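Local coordinates for beta-agarase B (PDB 4ATF), which cleaves the beta-1,4-linkages of agarose at random positions, with retention of anomeric configuration, as a family 16 glycoside hydrolase, at residues Leu124-Trp129 against Asn292-Asp297; Lys162-Ser167 against Thr192-Glu197; Ile228-His233 against Asp246-Leu251. The protein carries 1 engineered substitution. One frame throughout, in Å; residues are numbered along the deposited sequence. Where two conformers were deposited one is given.

Interaction 1: Leu124-Trp129 against Asn292-Asp297; sequences LASDVW and NTFGVD. With NA (sodium ion), chain I; GAL (beta-D-galactopyranose), chain E.
Phe-294 of strand 293-297 reaches across to strand 125-129 and lays its ring against Ser-126. CG, anti to the backbone N (chi1 179°), continues from a CB that points toward the other strand, and the ring reaches Ser-126: CG and CD1 pass the CB and OG of that serine, and Phe-294 CE1 is 3.7 Å from Ser-126 CB. The serine methylene sits over the ring face, displaced toward the rim, as a CH-pi contact with CB 3.8 Å from the Phe-294 centroid. At the ring edge, Phe-294 CE2 lies 3.6 Å from Asp-127 O, and the tip atom CZ is 4.2 Å from Val-128 CG2. Ser-126 OG, above the same face near CD1, is satisfied by the backbone N of Met-120, while Leu-142 and Thr-261 also touch the phenylalanine side chain. The two strands run in roughly the same direction, 32° apart, with axes 8.5 Å from each other at closest, and face one another through side chains as in the packed layers of the GH16 jelly-roll sandwich. Asp-127 CB points away from strand 293-297, on the side of the bound galactose. Trp-129 offers that sugar a ring face, with GAL C5 3.7 Å above the ring plane and over its centre. Asp-297 binds the sodium ion through O and OD1, the latter at 2.4 Å, together with Asn-37, Glu-39, Gly-81 and water. The chemistry is thus divided: a buried, mostly apolar interface lies between the strands, the sugar is met from the far side of strand 125-129, and the sodium is bound at the end of segment 292-297.

Interaction 2: Lys162-Ser167 against Thr192-Glu197; sequences KKVHIS and TVWNKE
The indole of Trp-194 is covered on both faces: in the conformer given, Val-164 CG1 lies on one, 3.6 Å from the centroid of the five-membered ring, and Thr-192 CG2 on the other. The valine methyl is 5° off the ring normal, a CH-pi contact, and the two side chains cross at about a right angle. At the indole edge, in its plane, comes Lys-163 N. Trp-194 NE1 donates to Lys-162 O at 3.2 Å; the N-H...O angle is 151°, but the donor stands above the carbonyl plane. Water 2 also reaches Lys-162 O, at 2.6 Å, and lies between it and Thr-192 O. That threonine carbonyl receives a CA-H...O contact from Lys-162 CA at 3.4 Å. Beyond CG the Lys-162 chain is extended, and its CE passes Val-193 CG2 at 3.9 Å. His-199 meets the tryptophan ring edge-to-face, while Phe-188 and Ile-215 also touch it. The residue after Val-164, His-165, hydrogen-bonds Asp-143, probably the proton donor and changed in this structure. Just after helix 158-161, the contact packs the short 3-10 turn 194-196 against the segment leading into strand 164-172, whose His-165 lines the glycan pocket of this GH16 fold.

Interaction 3: Ile228-His233 against Asp246-Leu251; sequences IIDPKH and DTRTGL
Arg-248 lies flat on His-233, its guanidinium and the imidazole ring 12° from parallel with centres 3.7 Å apart. NE stands over the centre of the ring, while His-233 NE2 approaches the middle of the guanidinium, 3.3 Å from Arg-248 CZ. The bend at chi3 (-78°) carries NE over the imidazole, and Arg-248 CD adds a CH-pi contact on the same ring. In the guanidinium plane, NH1 donates to Asp-230 O at 2.9 Å. His-233 N reaches that oxygen from the opposite face of its carbonyl plane, closing the type I turn 230-233. Asp-246 is gripped side-on in a salt bridge: Arg-248 NE bonds OD1, and NH2 bonds OD2 at 3.0 Å. Asp-246 OD1 also accepts from Arg-248 N, an Asx turn, so one carboxylate fixes both ends of the arginine. An alanine in place of Arg-248 would probably leave the Asp-246 carboxylate without its charge mate and the face of His-233 without its stacking partner. In the next shell, His-233 ND1 bonds Ile-245 O, whereas the carboxylate of Asp-230 is held by Thr-235 OG1 and Phe-234 N. Nearby, Ile-229 CG2 packs on Leu-251 CG at 4.1 Å. Gly-250 adopts positive phi, which favours glycine, and its N bonds Thr-235 OG1. The contact ties the end of helix 226-229 to the loop leading into strand 255-262; Ile-229 touches strand 218-224, and Leu-251 rests on strands 137-145 and 164-172.

Interactions 1 and 2 are neighbours, their centres about 11 Å apart, whereas interaction 3 lies about 30 Å from the first and 29 Å from the second, centre to centre. Strand 137-145 relates all three: side chains from each contact touch it, and it carries both Glu-138 and Asp-143, the nucleophile and proton donor by similarity, the latter changed in this structure. The side chain of Asp-127 comes within about 3 Å of that of Asp-143, and Val-164 within about 7 Å. From the more distant interaction 3, Leu-251 lies about 6 Å from Glu-138, side chain to side chain, yet about 11 Å from the nearest bound sugar.

Interaction 1: Leu124-Trp129 against Asn292-Asp297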
loop_
_atom_site.group_PDB
_atom_site.type_symbol
_atom_site.label_atom_id
_atom_site.label_comp_id
_atom_site.label_asym_id
_atom_site.label_seq_id
_atom_site.Cartn_x
_atom_site.Cartn_y
_atom_site.Cartn_z
ATOM N N LEU A 124 12.363 4.056 -4.003
ATOM C CA LEU A 124 11.388 4.187 -2.898
ATOM C C LEU A 124 10.166 3.334 -3.165
ATOM O O LEU A 124 9.865 3.070 -4.336
ATOM C CB LEU A 124 10.881 5.633 -2.823
ATOM C CG LEU A 124 11.934 6.665 -2.377
ATOM C CD1 LEU A 124 11.178 8.042 -2.405
ATOM C CD2 LEU A 124 12.546 6.385 -1.053
ATOM N N ALA A 125 9.485 2.881 -2.109
ATOM C CA ALA A 125 8.217 2.127 -2.256
ATOM C C ALA A 125 7.058 3.008 -2.671
ATOM O O ALA A 125 6.974 4.148 -2.197
ATOM C CB ALA A 125 7.842 1.352 -0.913
ATOM N N SER A 126 6.196 2.499 -3.556
ATOM C CA SER A 126 4.890 3.097 -3.928
ATOM C C SER A 126 3.815 2.235 -3.295
ATOM O O SER A 126 3.744 1.054 -3.610
ATOM C CB SER A 126 4.732 3.037 -5.450
ATOM O OG SER A 126 5.744 3.790 -6.103
ATOM N N ASP A 127 3.031 2.768 -2.348
ATOM C CA ASP A 127 2.172 1.935 -1.482
ATOM C C ASP A 127 0.708 2.371 -1.496
ATOM O O ASP A 127 0.415 3.582 -1.354
ATOM C CB ASP A 127 2.648 2.079 -0.024
ATOM C CG ASP A 127 4.061 1.567 0.182
ATOM O OD1 ASP A 127 4.353 0.489 -0.368
ATOM O OD2 ASP A 127 4.880 2.258 0.887
ATOM N N VAL A 128 -0.205 1.386 -1.549
ATOM C CA VAL A 128 -1.607 1.569 -1.201
ATOM C C VAL A 128 -1.906 0.399 -0.273
ATOM O O VAL A 128 -1.766 -0.772 -0.666
ATOM C CB VAL A 128 -2.528 1.450 -2.457
ATOM C CG1 VAL A 128 -4.022 1.539 -2.084
ATOM C CG2 VAL A 128 -2.170 2.548 -3.491
ATOM N N TRP A 129 -2.360 0.688 0.948
ATOM C CA TRP A 129 -2.507 -0.364 1.958
ATOM C C TRP A 129 -3.617 -0.078 2.964
ATOM O O TRP A 129 -4.168 1.078 2.984
ATOM C CB TRP A 129 -1.135 -0.661 2.614
ATOM C CG TRP A 129 -0.369 0.478 3.188
ATOM C CD1 TRP A 129 0.067 1.635 2.544
ATOM C CD2 TRP A 129 0.085 0.574 4.542
ATOM N NE1 TRP A 129 0.779 2.416 3.437
ATOM C CE2 TRP A 129 0.814 1.780 4.664
ATOM C CE3 TRP A 129 -0.020 -0.296 5.670
ATOM C CZ2 TRP A 129 1.406 2.183 5.878
ATOM C CZ3 TRP A 129 0.599 0.089 6.882
ATOM C CH2 TRP A 129 1.305 1.338 6.972
ATOM N N ASN A 292 10.327 10.517 -9.052
ATOM C CA ASN A 292 9.975 10.374 -7.652
ATOM C C ASN A 292 8.597 10.933 -7.285
ATOM O O ASN A 292 8.368 11.308 -6.152
ATOM C CB ASN A 292 11.067 11.045 -6.809
ATOM C CG ASN A 292 12.403 10.368 -7.030
ATOM O OD1 ASN A 292 12.648 9.325 -6.447
ATOM N ND2 ASN A 292 13.237 10.924 -7.902
ATOM N N THR A 293 7.673 10.892 -8.241
ATOM C CA THR A 293 6.305 11.273 -8.022
ATOM C C THR A 293 5.389 10.039 -8.253
ATOM O O THR A 293 5.398 9.445 -9.323
ATOM C CB THR A 293 5.887 12.462 -8.963
ATOM O OG1 THR A 293 6.747 13.571 -8.700
ATOM C CG2 THR A 293 4.445 12.903 -8.710
ATOM N N PHE A 294 4.619 9.685 -7.235
ATOM C CA PHE A 294 3.695 8.551 -7.255
ATOM C C PHE A 294 2.321 9.154 -7.583
ATOM O O PHE A 294 1.917 10.151 -6.947
ATOM C CB PHE A 294 3.721 7.884 -5.868
ATOM C CG PHE A 294 2.786 6.698 -5.732
ATOM C CD1 PHE A 294 2.534 5.832 -6.832
ATOM C CD2 PHE A 294 2.138 6.466 -4.528
ATOM C CE1 PHE A 294 1.635 4.725 -6.706
ATOM C CE2 PHE A 294 1.282 5.360 -4.359
ATOM C CZ PHE A 294 1.022 4.475 -5.452
ATOM N N GLY A 295 1.648 8.622 -8.610
ATOM C CA GLY A 295 0.353 9.185 -9.068
ATOM C C GLY A 295 -0.725 8.134 -8.920
ATOM O O GLY A 295 -0.497 6.944 -9.259
ATOM N N VAL A 296 -1.866 8.553 -8.383
ATOM C CA VAL A 296 -3.023 7.669 -8.227
ATOM C C VAL A 296 -4.167 8.343 -8.963
ATOM O O VAL A 296 -4.567 9.436 -8.603
ATOM C CB VAL A 296 -3.400 7.398 -6.725
ATOM C CG1 VAL A 296 -4.707 6.595 -6.611
ATOM C CG2 VAL A 296 -2.281 6.635 -6.051
ATOM N N ASP A 297 -4.659 7.724 -10.035
ATOM C CA ASP A 297 -5.773 8.288 -10.815
ATOM C C ASP A 297 -7.085 8.166 -10.004
ATOM O O ASP A 297 -7.881 9.117 -9.936
ATOM C CB ASP A 297 -5.866 7.537 -12.171
ATOM C CG ASP A 297 -6.926 8.114 -13.118
ATOM O OD1 ASP A 297 -7.457 9.210 -12.850
ATOM O OD2 ASP A 297 -7.241 7.455 -14.144
HETATM NA NA NA I . -8.504 10.802 -11.442
HETATM C C1 GAL E . 3.903 -3.069 4.774
HETATM C C2 GAL E . 4.538 -2.778 6.126
HETATM C C3 GAL E . 4.130 -1.461 6.795
HETATM C C4 GAL E . 4.420 -0.348 5.768
HETATM C C5 GAL E . 3.751 -0.715 4.412
HETATM C C6 GAL E . 3.880 0.383 3.341
HETATM O O2 GAL E . 4.080 -3.812 6.948
HETATM O O3 GAL E . 4.974 -1.369 7.956
HETATM O O4 GAL E . 5.811 -0.294 5.591
HETATM O O5 GAL E . 4.119 -1.994 3.877
HETATM O O6 GAL E . 3.139 -0.117 2.225
HETATM O O HOH W 1 -10.263 10.613 -13.059
#

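Interaction 2: Lys162-Ser167 against Thr192-Glu197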
loop_
_atom_site.group_PDB
_atom_site.type_symbol
_atom_site.label_atom_id
_atom_site.label_comp_id
_atom_site.label_asym_id
_atom_site.label_seq_id
_atom_site.Cartn_x
_atom_site.Cartn_y
_atom_site.Cartn_z
ATOM N N LYS A 162 10.031 -5.274 -12.090
ATOM C CA LYS A 162 9.070 -6.210 -12.700
ATOM C C LYS A 162 8.212 -6.917 -11.643
ATOM O O LYS A 162 7.473 -7.817 -11.966
ATOM C CB LYS A 162 9.770 -7.190 -13.619
ATOM C CG LYS A 162 10.439 -6.459 -14.861
ATOM C CD LYS A 162 11.225 -7.453 -15.729
ATOM C CE LYS A 162 11.644 -6.728 -16.982
ATOM N NZ LYS A 162 12.667 -7.458 -17.730
ATOM N N LYS A 163 8.308 -6.542 -10.372
ATOM C CA LYS A 163 7.572 -7.287 -9.258
ATOM C C LYS A 163 6.634 -6.372 -8.491
ATOM O O LYS A 163 6.950 -5.202 -8.257
ATOM C CB LYS A 163 8.536 -7.920 -8.217
ATOM C CG LYS A 163 9.400 -9.104 -8.766
ATOM C CD LYS A 163 10.254 -9.699 -7.648
ATOM C CE LYS A 163 11.037 -10.912 -8.150
ATOM N NZ LYS A 163 11.832 -10.651 -9.412
ATOM N N VAL A 164 5.440 -6.861 -8.146
ATOM C CA VAL A 164 4.659 -6.147 -7.126
ATOM C C VAL A 164 4.431 -7.081 -5.946
ATOM O O VAL A 164 4.150 -8.265 -6.149
ATOM C CB VAL A 164 3.334 -5.557 -7.631
ATOM C CG1 VAL A 164 3.570 -4.508 -8.673
ATOM C CG2 VAL A 164 2.360 -6.649 -8.091
ATOM N N HIS A 165 4.610 -6.553 -4.730
ATOM C CA HIS A 165 4.538 -7.352 -3.529
ATOM C C HIS A 165 3.092 -7.338 -3.056
ATOM O O HIS A 165 2.559 -6.286 -2.820
ATOM C CB HIS A 165 5.413 -6.733 -2.486
ATOM C CG HIS A 165 5.538 -7.569 -1.258
ATOM N ND1 HIS A 165 5.548 -7.027 -0.000
ATOM C CD2 HIS A 165 5.628 -8.911 -1.104
ATOM C CE1 HIS A 165 5.652 -8.006 0.887
ATOM N NE2 HIS A 165 5.722 -9.157 0.240
ATOM N N ILE A 166 2.455 -8.482 -2.991
ATOM C CA ILE A 166 1.050 -8.544 -2.598
ATOM C C ILE A 166 0.939 -9.361 -1.344
ATOM O O ILE A 166 1.013 -10.564 -1.406
ATOM C CB ILE A 166 0.104 -9.089 -3.767
ATOM C CG1 ILE A 166 0.797 -10.216 -4.562
ATOM C CG2 ILE A 166 -0.237 -7.905 -4.737
ATOM C CD1 ILE A 166 -0.134 -10.894 -5.605
ATOM N N SER A 167 0.672 -8.720 -0.221
ATOM C CA SER A 167 0.835 -9.428 1.053
ATOM C C SER A 167 -0.121 -8.857 2.120
ATOM O O SER A 167 -1.003 -8.032 1.812
ATOM C CB SER A 167 2.322 -9.283 1.476
ATOM O OG SER A 167 2.667 -10.260 2.455
ATOM N N THR A 192 5.691 -7.448 -17.175
ATOM C CA THR A 192 5.372 -6.004 -17.093
ATOM C C THR A 192 6.355 -5.197 -16.226
ATOM O O THR A 192 6.689 -5.640 -15.105
ATOM C CB THR A 192 3.968 -5.829 -16.467
ATOM O OG1 THR A 192 3.070 -6.606 -17.246
ATOM C CG2 THR A 192 3.512 -4.375 -16.505
ATOM N N VAL A 193 6.784 -4.035 -16.734
ATOM C CA VAL A 193 7.617 -3.099 -15.969
ATOM C C VAL A 193 6.601 -2.096 -15.475
ATOM O O VAL A 193 6.086 -1.305 -16.268
ATOM C CB VAL A 193 8.727 -2.368 -16.843
ATOM C CG1 VAL A 193 9.460 -1.350 -15.979
ATOM C CG2 VAL A 193 9.798 -3.370 -17.399
ATOM N N TRP A 194 6.324 -2.141 -14.175
ATOM C CA TRP A 194 5.182 -1.475 -13.546
ATOM C C TRP A 194 5.254 0.053 -13.716
ATOM O O TRP A 194 4.188 0.690 -13.863
ATOM C CB TRP A 194 5.024 -1.899 -12.055
ATOM C CG TRP A 194 4.792 -3.402 -12.050
ATOM C CD1 TRP A 194 5.700 -4.339 -11.718
ATOM C CD2 TRP A 194 3.623 -4.108 -12.521
ATOM N NE1 TRP A 194 5.188 -5.596 -11.933
ATOM C CE2 TRP A 194 3.921 -5.493 -12.441
ATOM C CE3 TRP A 194 2.373 -3.701 -13.025
ATOM C CZ2 TRP A 194 3.015 -6.495 -12.815
ATOM C CZ3 TRP A 194 1.452 -4.688 -13.400
ATOM C CH2 TRP A 194 1.772 -6.085 -13.272
ATOM N N ASN A 195 6.487 0.606 -13.741
ATOM C CA ASN A 195 6.634 2.077 -13.763
ATOM C C ASN A 195 6.196 2.741 -15.130
ATOM O O ASN A 195 6.080 3.982 -15.230
ATOM C CB ASN A 195 8.035 2.523 -13.327
ATOM C CG ASN A 195 9.108 2.223 -14.370
ATOM O OD1 ASN A 195 10.235 1.804 -14.029
ATOM N ND2 ASN A 195 8.800 2.469 -15.622
ATOM N N LYS A 196 5.894 1.926 -16.149
ATOM C CA LYS A 196 5.653 2.486 -17.476
ATOM C C LYS A 196 4.217 2.982 -17.647
ATOM O O LYS A 196 4.000 3.836 -18.494
ATOM C CB LYS A 196 5.991 1.473 -18.580
ATOM C CG LYS A 196 7.496 1.129 -18.660
ATOM C CD LYS A 196 7.811 0.328 -19.896
ATOM C CE LYS A 196 9.250 0.651 -20.370
ATOM N NZ LYS A 196 10.190 -0.165 -19.712
ATOM N N GLU A 197 3.253 2.455 -16.884
ATOM C CA GLU A 197 1.812 2.745 -17.159
ATOM C C GLU A 197 0.995 2.725 -15.893
ATOM O O GLU A 197 1.445 2.187 -14.902
ATOM C CB GLU A 197 1.180 1.703 -18.149
ATOM C CG GLU A 197 1.881 1.518 -19.445
ATOM C CD GLU A 197 1.732 2.642 -20.424
ATOM O OE1 GLU A 197 0.979 3.626 -20.211
ATOM O OE2 GLU A 197 2.354 2.509 -21.479
HETATM O O HOH W 2 6.161 -8.122 -14.210
#

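Interaction 3: Ile228-His233 against Asp246-Leu251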
loop_
_atom_site.group_PDB
_atom_site.type_symbol
_atom_site.label_atom_id
_atom_site.label_comp_id
_atom_site.label_asym_id
_atom_site.label_seq_id
_atom_site.Cartn_x
_atom_site.Cartn_y
_atom_site.Cartn_z
ATOM N N ILE A 228 -1.968 -19.936 6.438
ATOM C CA ILE A 228 -1.218 -18.865 5.730
ATOM C C ILE A 228 -1.565 -17.446 6.305
ATOM O O ILE A 228 -0.705 -16.542 6.304
ATOM C CB ILE A 228 -1.397 -18.924 4.196
ATOM C CG1 ILE A 228 -0.517 -17.885 3.479
ATOM C CG2 ILE A 228 -2.851 -18.642 3.824
ATOM C CD1 ILE A 228 -0.345 -18.190 1.980
ATOM N N ILE A 229 -2.779 -17.251 6.821
ATOM C CA ILE A 229 -3.162 -15.866 7.263
ATOM C C ILE A 229 -2.544 -15.557 8.662
ATOM O O ILE A 229 -1.968 -14.463 8.895
ATOM C CB ILE A 229 -4.711 -15.714 7.338
ATOM C CG1 ILE A 229 -5.337 -15.812 5.918
ATOM C CG2 ILE A 229 -5.136 -14.377 8.042
ATOM C CD1 ILE A 229 -5.380 -14.541 5.118
ATOM N N ASP A 230 -2.606 -16.540 9.564
ATOM C CA ASP A 230 -2.027 -16.378 10.932
ATOM C C ASP A 230 -1.508 -17.700 11.591
ATOM O O ASP A 230 -2.020 -18.102 12.629
ATOM C CB ASP A 230 -3.069 -15.756 11.841
ATOM C CG ASP A 230 -2.485 -15.365 13.236
ATOM O OD1 ASP A 230 -1.238 -15.128 13.356
ATOM O OD2 ASP A 230 -3.279 -15.307 14.211
ATOM N N PRO A 231 -0.513 -18.387 10.987
ATOM C CA PRO A 231 -0.041 -19.674 11.566
ATOM C C PRO A 231 0.617 -19.520 12.980
ATOM O O PRO A 231 0.645 -20.490 13.743
ATOM C CB PRO A 231 0.995 -20.146 10.528
ATOM C CG PRO A 231 1.536 -18.800 9.903
ATOM C CD PRO A 231 0.271 -17.979 9.796
ATOM N N LYS A 232 1.106 -18.320 13.327
ATOM C CA LYS A 232 1.773 -18.135 14.625
ATOM C C LYS A 232 0.800 -17.668 15.721
ATOM O O LYS A 232 1.241 -17.318 16.815
ATOM C CB LYS A 232 2.916 -17.107 14.490
ATOM C CG LYS A 232 3.984 -17.499 13.540
ATOM C CD LYS A 232 5.190 -16.469 13.581
ATOM C CE LYS A 232 6.280 -16.822 12.683
ATOM N NZ LYS A 232 7.527 -15.968 12.893
ATOM N N HIS A 233 -0.494 -17.589 15.399
ATOM C CA HIS A 233 -1.560 -17.192 16.354
ATOM C C HIS A 233 -1.256 -15.772 16.928
ATOM O O HIS A 233 -1.522 -15.489 18.115
ATOM C CB HIS A 233 -1.767 -18.200 17.515
ATOM C CG HIS A 233 -2.217 -19.577 17.097
ATOM N ND1 HIS A 233 -3.150 -20.290 17.815
ATOM C CD2 HIS A 233 -1.856 -20.372 16.055
ATOM C CE1 HIS A 233 -3.324 -21.479 17.260
ATOM N NE2 HIS A 233 -2.556 -21.551 16.182
ATOM N N ASP A 246 -6.223 -21.588 20.724
ATOM C CA ASP A 246 -6.707 -20.952 19.508
ATOM C C ASP A 246 -7.906 -20.060 19.795
ATOM O O ASP A 246 -9.049 -20.539 19.916
ATOM C CB ASP A 246 -7.053 -21.999 18.428
ATOM C CG ASP A 246 -7.238 -21.388 17.026
ATOM O OD1 ASP A 246 -7.223 -20.138 16.859
ATOM O OD2 ASP A 246 -7.385 -22.177 16.053
ATOM N N THR A 247 -7.649 -18.764 19.879
ATOM C CA THR A 247 -8.724 -17.751 19.931
ATOM C C THR A 247 -8.399 -16.745 18.815
ATOM O O THR A 247 -8.673 -15.528 18.969
ATOM C CB THR A 247 -8.743 -17.042 21.336
ATOM O OG1 THR A 247 -7.389 -16.681 21.657
ATOM C CG2 THR A 247 -9.367 -17.974 22.453
ATOM N N ARG A 248 -7.804 -17.233 17.700
ATOM C CA ARG A 248 -7.407 -16.328 16.608
ATOM C C ARG A 248 -8.578 -15.565 16.016
ATOM O O ARG A 248 -9.659 -16.166 15.758
ATOM C CB ARG A 248 -6.740 -17.112 15.469
ATOM C CG ARG A 248 -5.315 -17.571 15.822
ATOM C CD ARG A 248 -4.699 -18.328 14.664
ATOM N NE ARG A 248 -5.236 -19.676 14.636
ATOM C CZ ARG A 248 -4.776 -20.653 13.854
ATOM N NH1 ARG A 248 -3.747 -20.431 13.018
ATOM N NH2 ARG A 248 -5.351 -21.865 13.916
ATOM N N THR A 249 -8.410 -14.267 15.787
ATOM C CA THR A 249 -9.484 -13.477 15.163
ATOM C C THR A 249 -9.390 -13.460 13.599
ATOM O O THR A 249 -10.366 -13.186 12.867
ATOM C CB THR A 249 -9.449 -11.990 15.646
ATOM O OG1 THR A 249 -8.222 -11.381 15.183
ATOM C CG2 THR A 249 -9.543 -11.917 17.180
ATOM N N GLY A 250 -8.197 -13.678 13.086
ATOM C CA GLY A 250 -7.943 -13.444 11.642
ATOM C C GLY A 250 -7.889 -11.938 11.368
ATOM O O GLY A 250 -7.777 -11.120 12.325
ATOM N N LEU A 251 -8.033 -11.583 10.097
ATOM C CA LEU A 251 -8.067 -10.142 9.686
ATOM C C LEU A 251 -9.498 -9.590 9.860
ATOM O O LEU A 251 -10.267 -9.473 8.911
ATOM C CB LEU A 251 -7.542 -9.999 8.243
ATOM C CG LEU A 251 -6.034 -10.398 8.044
ATOM C CD1 LEU A 251 -5.697 -10.512 6.552
ATOM C CD2 LEU A 251 -5.141 -9.359 8.699
#